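Local coordinates for protein immunoreactive 84kD antigen PG93 (Porphyromonas gingivalis, PDB 5M11) that is a surface component of the type-IX secretion system, required for that machinery and built largely of beta-propellers that carry zinc and calcium ions, at residues Gly334-Leu346 / Gly367-Ser379. Numbering follows the deposited sequence.
Sequences GTNLMGHAGMVKL and GFSFNDAIDIAVS. With ZN (zinc ion), chain H.
The ring of Phe370 meets Val344 CG2 at its edge, near the ring plane, while Gly342 C approaches obliquely, 3.5 Å from CE2. Phe396, on strand 394-399 of the sheet that Phe370 leads into, packs edge-to-face with this ring. Here two neighbouring blades of a beta-propeller meet: 334-346 leads into strand 343-347, the third of its four-stranded antiparallel sheet, and 367-379 into strand 373-378, the first of the next. Further along the two strands, Val344 CG1 touches Ile376 CD1 at 4.1 Å.

A second flat group, the carboxylate of Asp372, swings back to the loop with CG set beside the backbone N (chi1 -38°). OD1 takes the His340 N-H at 2.9 Å on its syn side, 35° out of the carboxylate plane; OD2 gets a weak bond from Gly339 N. The backbones are pinned as well, by Asp372 N to His340 O at 2.8 Å and Gly342 N to Phe370 O at 3.0 Å. Asp372 thus holds both the N-H and the carbonyl of a zinc-binding residue. The imidazole of His340 leads away from the contact: ND1 bonds Ala341 O, and NE2 binds the zinc ion, shared with Asp315, at 2.1 Å.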
loop_
_atom_site.group_PDB
_atom_site.type_symbol
_atom_site.label_atom_id
_atom_site.label_comp_id
_atom_site.label_asym_id
_atom_site.label_seq_id
_atom_site.Cartn_x
_atom_site.Cartn_y
_atom_site.Cartn_z
ATOM N N GLY A 334 7.944 16.884 2.288
ATOM C CA GLY A 334 7.485 17.833 3.289
ATOM C C GLY A 334 8.375 19.056 3.245
ATOM O O GLY A 334 9.169 19.213 2.307
ATOM N N THR A 335 8.253 19.938 4.255
ATOM C CA THR A 335 9.102 21.131 4.349
ATOM C C THR A 335 10.466 20.652 4.865
ATOM O O THR A 335 11.515 21.113 4.401
ATOM C CB THR A 335 8.443 22.214 5.229
ATOM O OG1 THR A 335 7.107 22.450 4.777
ATOM C CG2 THR A 335 9.229 23.528 5.240
ATOM N N ASN A 336 10.418 19.689 5.816
ATOM C CA ASN A 336 11.551 19.041 6.477
ATOM C C ASN A 336 11.177 17.570 6.876
ATOM O O ASN A 336 11.725 17.051 7.858
ATOM C CB ASN A 336 12.007 19.866 7.718
ATOM C CG ASN A 336 12.234 21.349 7.480
ATOM O OD1 ASN A 336 13.281 21.785 6.978
ATOM N ND2 ASN A 336 11.235 22.155 7.806
ATOM N N LEU A 337 10.247 16.907 6.106
ATOM C CA LEU A 337 9.809 15.504 6.321
ATOM C C LEU A 337 10.788 14.572 5.568
ATOM O O LEU A 337 10.459 13.955 4.547
ATOM C CB LEU A 337 8.323 15.282 5.904
ATOM C CG LEU A 337 7.645 13.919 6.243
ATOM C CD1 LEU A 337 7.496 13.701 7.747
ATOM C CD2 LEU A 337 6.274 13.823 5.604
ATOM N N MET A 338 12.024 14.530 6.092
ATOM C CA MET A 338 13.166 13.802 5.552
ATOM C C MET A 338 13.425 12.518 6.342
ATOM O O MET A 338 12.581 12.102 7.139
ATOM C CB MET A 338 14.411 14.719 5.576
ATOM C CG MET A 338 14.388 15.800 4.511
ATOM S SD MET A 338 15.634 17.092 4.736
ATOM C CE MET A 338 17.092 16.276 4.081
ATOM N N GLY A 339 14.572 11.891 6.077
ATOM C CA GLY A 339 15.024 10.685 6.757
ATOM C C GLY A 339 14.444 9.368 6.286
ATOM O O GLY A 339 14.780 8.323 6.863
ATOM N N HIS A 340 13.550 9.397 5.264
ATOM C CA HIS A 340 12.961 8.168 4.733
ATOM C C HIS A 340 13.976 7.531 3.816
ATOM O O HIS A 340 14.370 8.152 2.830
ATOM C CB HIS A 340 11.628 8.419 4.005
ATOM C CG HIS A 340 10.880 7.154 3.701
ATOM N ND1 HIS A 340 11.301 6.283 2.710
ATOM C CD2 HIS A 340 9.770 6.643 4.284
ATOM C CE1 HIS A 340 10.444 5.274 2.728
ATOM N NE2 HIS A 340 9.502 5.446 3.657
ATOM N N ALA A 341 14.427 6.309 4.154
ATOM C CA ALA A 341 15.416 5.552 3.385
ATOM C C ALA A 341 15.073 5.522 1.879
ATOM O O ALA A 341 13.932 5.233 1.503
ATOM C CB ALA A 341 15.519 4.140 3.930
ATOM N N GLY A 342 16.055 5.901 1.054
ATOM C CA GLY A 342 15.930 5.941 -0.397
ATOM C C GLY A 342 15.627 4.566 -0.948
ATOM O O GLY A 342 16.181 3.566 -0.456
ATOM N N MET A 343 14.689 4.504 -1.923
ATOM C CA MET A 343 14.253 3.255 -2.535
ATOM C C MET A 343 13.665 3.507 -3.930
ATOM O O MET A 343 12.744 4.316 -4.111
ATOM C CB MET A 343 13.244 2.529 -1.615
ATOM C CG MET A 343 12.627 1.273 -2.188
ATOM S SD MET A 343 13.678 -0.199 -2.178
ATOM C CE MET A 343 13.724 -0.586 -0.408
ATOM N N VAL A 344 14.221 2.808 -4.919
ATOM C CA VAL A 344 13.755 2.875 -6.296
ATOM C C VAL A 344 13.309 1.448 -6.646
ATOM O O VAL A 344 14.033 0.482 -6.392
ATOM C CB VAL A 344 14.809 3.470 -7.273
ATOM C CG1 VAL A 344 14.269 3.530 -8.691
ATOM C CG2 VAL A 344 15.257 4.859 -6.833
ATOM N N LYS A 345 12.090 1.315 -7.161
ATOM C CA LYS A 345 11.555 0.012 -7.494
ATOM C C LYS A 345 11.173 -0.047 -8.953
ATOM O O LYS A 345 10.467 0.841 -9.439
ATOM C CB LYS A 345 10.351 -0.290 -6.618
ATOM C CG LYS A 345 10.719 -0.591 -5.191
ATOM C CD LYS A 345 9.566 -0.407 -4.239
ATOM C CE LYS A 345 9.148 1.032 -4.107
ATOM N NZ LYS A 345 7.890 1.118 -3.360
ATOM N N LEU A 346 11.643 -1.093 -9.657
ATOM C CA LEU A 346 11.336 -1.340 -11.064
ATOM C C LEU A 346 10.681 -2.694 -11.196
ATOM O O LEU A 346 11.207 -3.675 -10.649
ATOM C CB LEU A 346 12.571 -1.272 -11.973
ATOM C CG LEU A 346 13.588 -0.135 -11.846
ATOM C CD1 LEU A 346 14.401 -0.061 -13.097
ATOM C CD2 LEU A 346 12.949 1.235 -11.614
ATOM N N GLY A 367 30.366 9.897 1.239
ATOM C CA GLY A 367 29.496 10.583 2.177
ATOM C C GLY A 367 28.373 11.370 1.546
ATOM O O GLY A 367 28.578 12.489 1.064
ATOM N N PHE A 368 27.179 10.746 1.553
ATOM C CA PHE A 368 25.837 11.197 1.141
ATOM C C PHE A 368 24.882 10.171 1.744
ATOM O O PHE A 368 25.354 9.111 2.172
ATOM C CB PHE A 368 25.686 11.379 -0.379
ATOM C CG PHE A 368 25.922 10.137 -1.194
ATOM C CD1 PHE A 368 24.855 9.369 -1.640
ATOM C CD2 PHE A 368 27.213 9.745 -1.535
ATOM C CE1 PHE A 368 25.074 8.221 -2.405
ATOM C CE2 PHE A 368 27.432 8.589 -2.286
ATOM C CZ PHE A 368 26.362 7.836 -2.716
ATOM N N SER A 369 23.586 10.473 1.861
ATOM C CA SER A 369 22.738 9.533 2.588
ATOM C C SER A 369 21.729 8.718 1.744
ATOM O O SER A 369 21.209 7.731 2.273
ATOM C CB SER A 369 21.990 10.256 3.706
ATOM O OG SER A 369 21.156 11.302 3.234
ATOM N N PHE A 370 21.478 9.074 0.469
ATOM C CA PHE A 370 20.475 8.414 -0.398
ATOM C C PHE A 370 19.156 8.198 0.345
ATOM O O PHE A 370 18.778 7.068 0.671
ATOM C CB PHE A 370 20.931 7.100 -1.078
ATOM C CG PHE A 370 19.948 6.675 -2.159
ATOM C CD1 PHE A 370 19.677 7.503 -3.244
ATOM C CD2 PHE A 370 19.255 5.473 -2.062
ATOM C CE1 PHE A 370 18.756 7.121 -4.224
ATOM C CE2 PHE A 370 18.328 5.096 -3.043
ATOM C CZ PHE A 370 18.085 5.922 -4.114
ATOM N N ASN A 371 18.498 9.316 0.652
ATOM C CA ASN A 371 17.212 9.363 1.328
ATOM C C ASN A 371 16.231 10.190 0.521
ATOM O O ASN A 371 16.630 11.056 -0.266
ATOM C CB ASN A 371 17.348 9.965 2.743
ATOM C CG ASN A 371 18.034 9.112 3.787
ATOM O OD1 ASN A 371 17.840 7.893 3.894
ATOM N ND2 ASN A 371 18.780 9.770 4.651
ATOM N N ASP A 372 14.941 9.931 0.760
ATOM C CA ASP A 372 13.779 10.607 0.208
ATOM C C ASP A 372 13.875 10.761 -1.298
ATOM O O ASP A 372 13.888 11.884 -1.810
ATOM C CB ASP A 372 13.546 11.974 0.884
ATOM C CG ASP A 372 13.824 11.996 2.374
ATOM O OD1 ASP A 372 13.048 11.364 3.133
ATOM O OD2 ASP A 372 14.821 12.637 2.781
ATOM N N ALA A 373 13.942 9.621 -2.007
ATOM C CA ALA A 373 13.887 9.582 -3.467
ATOM C C ALA A 373 12.434 9.895 -3.837
ATOM O O ALA A 373 11.538 9.155 -3.436
ATOM C CB ALA A 373 14.321 8.213 -3.970
ATOM N N ILE A 374 12.181 11.038 -4.484
ATOM C CA ILE A 374 10.798 11.473 -4.707
ATOM C C ILE A 374 10.348 11.617 -6.192
ATOM O O ILE A 374 9.144 11.833 -6.417
ATOM C CB ILE A 374 10.542 12.804 -3.957
ATOM C CG1 ILE A 374 11.668 13.815 -4.208
ATOM C CG2 ILE A 374 10.328 12.557 -2.472
ATOM C CD1 ILE A 374 11.207 15.108 -4.293
ATOM N N ASP A 375 11.267 11.530 -7.181
ATOM C CA ASP A 375 10.865 11.617 -8.590
ATOM C C ASP A 375 11.794 10.800 -9.503
ATOM O O ASP A 375 12.991 10.657 -9.247
ATOM C CB ASP A 375 10.753 13.079 -9.095
ATOM C CG ASP A 375 9.632 13.365 -10.108
ATOM O OD1 ASP A 375 9.137 12.404 -10.759
ATOM O OD2 ASP A 375 9.275 14.548 -10.278
ATOM N N ILE A 376 11.194 10.239 -10.557
ATOM C CA ILE A 376 11.851 9.445 -11.584
ATOM C C ILE A 376 11.690 10.145 -12.927
ATOM O O ILE A 376 10.690 10.848 -13.157
ATOM C CB ILE A 376 11.288 7.991 -11.654
ATOM C CG1 ILE A 376 10.917 7.406 -10.248
ATOM C CG2 ILE A 376 12.234 7.049 -12.434
ATOM C CD1 ILE A 376 12.095 6.958 -9.320
ATOM N N ALA A 377 12.692 9.963 -13.805
ATOM C CA ALA A 377 12.699 10.432 -15.185
ATOM C C ALA A 377 13.403 9.382 -16.002
ATOM O O ALA A 377 14.570 9.113 -15.755
ATOM C CB ALA A 377 13.367 11.794 -15.312
ATOM N N VAL A 378 12.674 8.718 -16.900
ATOM C CA VAL A 378 13.200 7.643 -17.747
ATOM C C VAL A 378 13.541 8.207 -19.123
ATOM O O VAL A 378 12.753 8.969 -19.687
ATOM C CB VAL A 378 12.183 6.475 -17.871
ATOM C CG1 VAL A 378 12.813 5.273 -18.556
ATOM C CG2 VAL A 378 11.620 6.088 -16.518
ATOM N N SER A 379 14.674 7.806 -19.693
ATOM C CA SER A 379 15.001 8.280 -21.027
ATOM C C SER A 379 14.131 7.571 -22.075
ATOM O O SER A 379 13.506 6.549 -21.784
ATOM C CB SER A 379 16.478 8.073 -21.330
ATOM O OG SER A 379 16.766 6.691 -21.433
HETATM ZN ZN ZN H . 8.212 3.878 4.306
#